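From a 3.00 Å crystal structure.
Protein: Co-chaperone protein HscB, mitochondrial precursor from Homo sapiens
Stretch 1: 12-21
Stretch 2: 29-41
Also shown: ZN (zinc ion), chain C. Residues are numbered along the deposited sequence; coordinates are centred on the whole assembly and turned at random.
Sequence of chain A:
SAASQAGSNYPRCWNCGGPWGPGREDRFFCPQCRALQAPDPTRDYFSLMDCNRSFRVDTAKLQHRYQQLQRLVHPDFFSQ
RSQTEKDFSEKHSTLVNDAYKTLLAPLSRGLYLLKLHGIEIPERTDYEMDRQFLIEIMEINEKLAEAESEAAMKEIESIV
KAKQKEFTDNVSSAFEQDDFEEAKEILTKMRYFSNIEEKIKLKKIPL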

# COMPACT_ATOMS: atom_id res chain seq x y z
N ARG A 12 7.19 -6.63 27.62
CA ARG A 12 7.82 -5.87 28.70
C ARG A 12 8.88 -4.94 28.13
O ARG A 12 9.34 -5.14 27.01
CB ARG A 12 8.47 -6.81 29.72
CG ARG A 12 9.62 -7.64 29.14
CD ARG A 12 9.83 -8.92 29.92
NE ARG A 12 8.70 -9.83 29.76
CZ ARG A 12 7.78 -10.08 30.69
NH1 ARG A 12 6.79 -10.92 30.43
NH2 ARG A 12 7.84 -9.50 31.88
N CYS A 13 9.27 -3.93 28.90
CA CYS A 13 10.20 -2.91 28.41
C CYS A 13 11.64 -3.37 28.49
O CYS A 13 12.05 -3.96 29.48
CB CYS A 13 10.02 -1.62 29.19
SG CYS A 13 11.39 -0.51 28.96
N TRP A 14 12.41 -3.06 27.45
CA TRP A 14 13.81 -3.51 27.35
C TRP A 14 14.72 -2.79 28.34
O TRP A 14 15.83 -3.26 28.61
CB TRP A 14 14.34 -3.39 25.93
CG TRP A 14 14.51 -1.98 25.44
CD1 TRP A 14 13.60 -1.23 24.73
CD2 TRP A 14 15.67 -1.14 25.61
NE1 TRP A 14 14.11 0.02 24.45
CE2 TRP A 14 15.37 0.11 24.98
CE3 TRP A 14 16.91 -1.31 26.23
CZ2 TRP A 14 16.29 1.17 24.96
CZ3 TRP A 14 17.82 -0.26 26.21
CH2 TRP A 14 17.51 0.97 25.57
N ASN A 15 14.26 -1.66 28.87
CA ASN A 15 15.00 -0.89 29.86
C ASN A 15 14.56 -1.15 31.30
O ASN A 15 15.40 -1.45 32.14
CB ASN A 15 14.95 0.60 29.55
CG ASN A 15 16.25 1.32 29.88
OD1 ASN A 15 17.28 0.68 30.14
ND2 ASN A 15 16.22 2.65 29.88
N CYS A 16 13.25 -1.03 31.57
CA CYS A 16 12.70 -1.23 32.92
C CYS A 16 12.38 -2.68 33.19
O CYS A 16 12.73 -3.22 34.24
CB CYS A 16 11.36 -0.51 33.10
SG CYS A 16 11.24 1.19 32.64
N GLY A 17 11.68 -3.30 32.25
CA GLY A 17 10.93 -4.50 32.54
C GLY A 17 9.49 -4.11 32.83
O GLY A 17 8.69 -4.95 33.25
N GLY A 18 9.18 -2.83 32.61
CA GLY A 18 7.84 -2.29 32.80
C GLY A 18 6.86 -2.99 31.89
O GLY A 18 7.12 -3.16 30.70
N PRO A 19 5.72 -3.44 32.46
CA PRO A 19 4.77 -4.24 31.70
C PRO A 19 4.06 -3.41 30.64
O PRO A 19 3.65 -2.28 30.91
CB PRO A 19 3.77 -4.70 32.77
CG PRO A 19 4.45 -4.44 34.08
CD PRO A 19 5.28 -3.25 33.85
N TRP A 20 3.95 -3.97 29.43
CA TRP A 20 3.12 -3.41 28.37
C TRP A 20 1.66 -3.59 28.74
O TRP A 20 1.18 -4.72 28.82
CB TRP A 20 3.37 -4.14 27.05
CG TRP A 20 4.53 -3.65 26.26
CD1 TRP A 20 5.70 -3.12 26.75
CD2 TRP A 20 4.67 -3.67 24.84
NE1 TRP A 20 6.54 -2.80 25.72
CE2 TRP A 20 5.94 -3.13 24.53
CE3 TRP A 20 3.84 -4.09 23.79
CZ2 TRP A 20 6.40 -3.00 23.22
CZ3 TRP A 20 4.30 -3.95 22.48
CH2 TRP A 20 5.57 -3.41 22.21
N GLY A 21 0.96 -2.48 28.95
CA GLY A 21 -0.45 -2.50 29.33
C GLY A 21 -1.34 -3.16 28.29
O GLY A 21 -1.24 -2.83 27.11
ZN ZN C . 10.90 1.28 30.35
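Stretch 2 29-41: FCPQCRALQAPDP

The contact is organised around a metal. The zinc ion takes two thiolates from each stretch, with C13 SG, C16 SG, C30 SG and C33 SG all 2.3 Å from ZN, so the four sulfurs are drawn close without touching as a disulfide would: C16 SG lies 3.3 Å from C33 SG, and C13 SG lies 4.0 Å from C30 SG. All four cysteines aim CA-to-CB toward the opposing stretch. Each pair comes from a CXXC turn in which backbone NH groups, two for C13 SG and a single weak one for C30 SG, point at the first sulfur. N15 N and C16 N donate to C13 SG at 3.1 and 3.2 Å; in stretch 2, Q32 N makes a weak bond to C30 SG at 3.2 Å.

Beyond the metal, two indoles reach across. W14 NE1 donates to L36 O at 3.0 Å with a nearly straight geometry, the better of the two hydrogen bonds between the stretches. W20 NE1 gives a weak one to Q37 OE1 at 3.4 Å. The other atom of the same amide, Q37 NE2, donates to A35 O at 2.8 Å within its own stretch, which helps fix the orientation of the amide; Q37 OE1 also lies 3.5 Å from C13 CA.

Stretch 2 has no regular helix or strand, and stretch 1 is loop and turn with helical angles at 14-16. Backbone bonds close each knuckle: C13 N to G18 O at 2.9 Å in one, R34 N to C30 O at 2.8 Å and C30 N to A35 O at 3.0 Å in the other. From C13 to G18 the two run in opposite senses, C13 nearest Q37, N15 nearest A35, C16 nearest C33 and G18 nearest Q32, with CA atoms 6.8 to 7.1 Å apart; past G18 the chain doubles back, and W20 returns to the Q37 to D40 part of stretch 2.

The two stretches together bury 543 Å², and packing contacts complete the contact. A35 CB sits 4.1 Å from W14 CZ2, and N15 CB rests 3.7 Å from C33 SG. Q32 covers the G18 end of the register, its CB 3.8 Å from C16 SG and its OE1 3.6 Å from G18 CA. Glycine matters here: a CB on G18 would fall 2.8 Å from Q32 OE1, a clash. G17 is glycine for a local reason, since its positive phi would jam a CB against the preceding carbonyl. W20, whose end comes nearer than its CB direction suggests, presents its ring edge to stretch 2, with CH2 3.6 Å from A38 O and CZ3 4.5 Å from D40 CB. The rule is economical: metal at the centre, indole edges meeting oxygens around it, glycine where a side chain will not fit.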

# COMPACT_ATOMS: atom_id res chain seq x y z
N PHE A 29 6.58 4.80 23.30
CA PHE A 29 7.48 5.12 24.40
C PHE A 29 7.05 4.51 25.71
O PHE A 29 5.86 4.41 25.99
CB PHE A 29 7.63 6.62 24.53
CG PHE A 29 8.25 7.26 23.34
CD1 PHE A 29 9.62 7.16 23.13
CD2 PHE A 29 7.46 7.93 22.42
CE1 PHE A 29 10.21 7.76 22.00
CE2 PHE A 29 8.03 8.53 21.30
CZ PHE A 29 9.41 8.44 21.09
N CYS A 30 8.03 4.10 26.51
CA CYS A 30 7.76 3.54 27.81
C CYS A 30 7.28 4.61 28.77
O CYS A 30 7.97 5.59 29.00
CB CYS A 30 9.03 2.92 28.36
SG CYS A 30 8.91 2.39 30.05
N PRO A 31 6.08 4.44 29.34
CA PRO A 31 5.61 5.47 30.25
C PRO A 31 6.49 5.63 31.50
O PRO A 31 6.40 6.66 32.18
CB PRO A 31 4.20 5.01 30.63
CG PRO A 31 4.12 3.59 30.27
CD PRO A 31 5.08 3.37 29.14
N GLN A 32 7.32 4.63 31.77
CA GLN A 32 8.06 4.55 33.03
C GLN A 32 9.46 5.12 32.91
O GLN A 32 9.98 5.64 33.89
CB GLN A 32 8.13 3.11 33.53
CG GLN A 32 6.78 2.48 33.84
CD GLN A 32 6.90 1.18 34.63
OE1 GLN A 32 8.00 0.69 34.89
NE2 GLN A 32 5.76 0.63 35.01
N CYS A 33 10.05 5.00 31.72
CA CYS A 33 11.45 5.39 31.50
C CYS A 33 11.72 6.20 30.20
O CYS A 33 12.85 6.62 29.95
CB CYS A 33 12.37 4.16 31.57
SG CYS A 33 12.31 3.09 30.12
N ARG A 34 10.67 6.39 29.40
CA ARG A 34 10.70 7.25 28.22
C ARG A 34 11.46 6.65 27.02
O ARG A 34 11.57 7.28 25.97
CB ARG A 34 11.23 8.65 28.56
CG ARG A 34 10.55 9.80 27.82
CD ARG A 34 11.13 11.12 28.28
NE ARG A 34 11.12 12.13 27.24
CZ ARG A 34 10.63 13.36 27.37
NH1 ARG A 34 10.12 13.77 28.52
NH2 ARG A 34 10.67 14.20 26.34
N ALA A 35 11.95 5.42 27.18
CA ALA A 35 12.71 4.71 26.14
C ALA A 35 11.83 4.29 24.95
O ALA A 35 10.65 3.95 25.12
CB ALA A 35 13.38 3.49 26.73
N LEU A 36 12.40 4.33 23.75
CA LEU A 36 11.67 3.96 22.54
C LEU A 36 11.59 2.46 22.48
O LEU A 36 12.60 1.78 22.57
CB LEU A 36 12.35 4.51 21.29
CG LEU A 36 11.62 4.24 19.96
CD1 LEU A 36 10.74 5.39 19.55
CD2 LEU A 36 12.60 3.96 18.84
N GLN A 37 10.38 1.94 22.32
CA GLN A 37 10.14 0.50 22.42
C GLN A 37 10.31 -0.20 21.08
O GLN A 37 10.28 0.44 20.02
CB GLN A 37 8.75 0.23 22.98
CG GLN A 37 8.45 0.94 24.27
CD GLN A 37 9.34 0.44 25.39
OE1 GLN A 37 9.14 -0.66 25.89
NE2 GLN A 37 10.32 1.25 25.78
N ALA A 38 10.52 -1.51 21.14
CA ALA A 38 10.54 -2.35 19.95
C ALA A 38 9.16 -2.28 19.26
O ALA A 38 8.13 -2.29 19.92
CB ALA A 38 10.91 -3.77 20.30
N PRO A 39 9.15 -2.18 17.93
CA PRO A 39 7.85 -2.06 17.27
C PRO A 39 7.06 -3.37 17.34
O PRO A 39 7.66 -4.45 17.34
CB PRO A 39 8.21 -1.73 15.83
CG PRO A 39 9.68 -1.39 15.83
CD PRO A 39 10.26 -2.15 16.96
N ASP A 40 5.74 -3.27 17.44
CA ASP A 40 4.89 -4.45 17.49
C ASP A 40 4.78 -5.08 16.10
O ASP A 40 4.25 -4.48 15.16
CB ASP A 40 3.51 -4.09 18.06
CG ASP A 40 2.53 -5.26 18.01
OD1 ASP A 40 2.93 -6.40 17.71
OD2 ASP A 40 1.33 -5.03 18.27
N PRO A 41 5.31 -6.31 15.94
CA PRO A 41 5.23 -6.98 14.65
C PRO A 41 3.80 -7.27 14.22
O PRO A 41 3.52 -7.32 13.02
CB PRO A 41 5.98 -8.30 14.90
CG PRO A 41 5.96 -8.48 16.39
CD PRO A 41 6.02 -7.11 16.96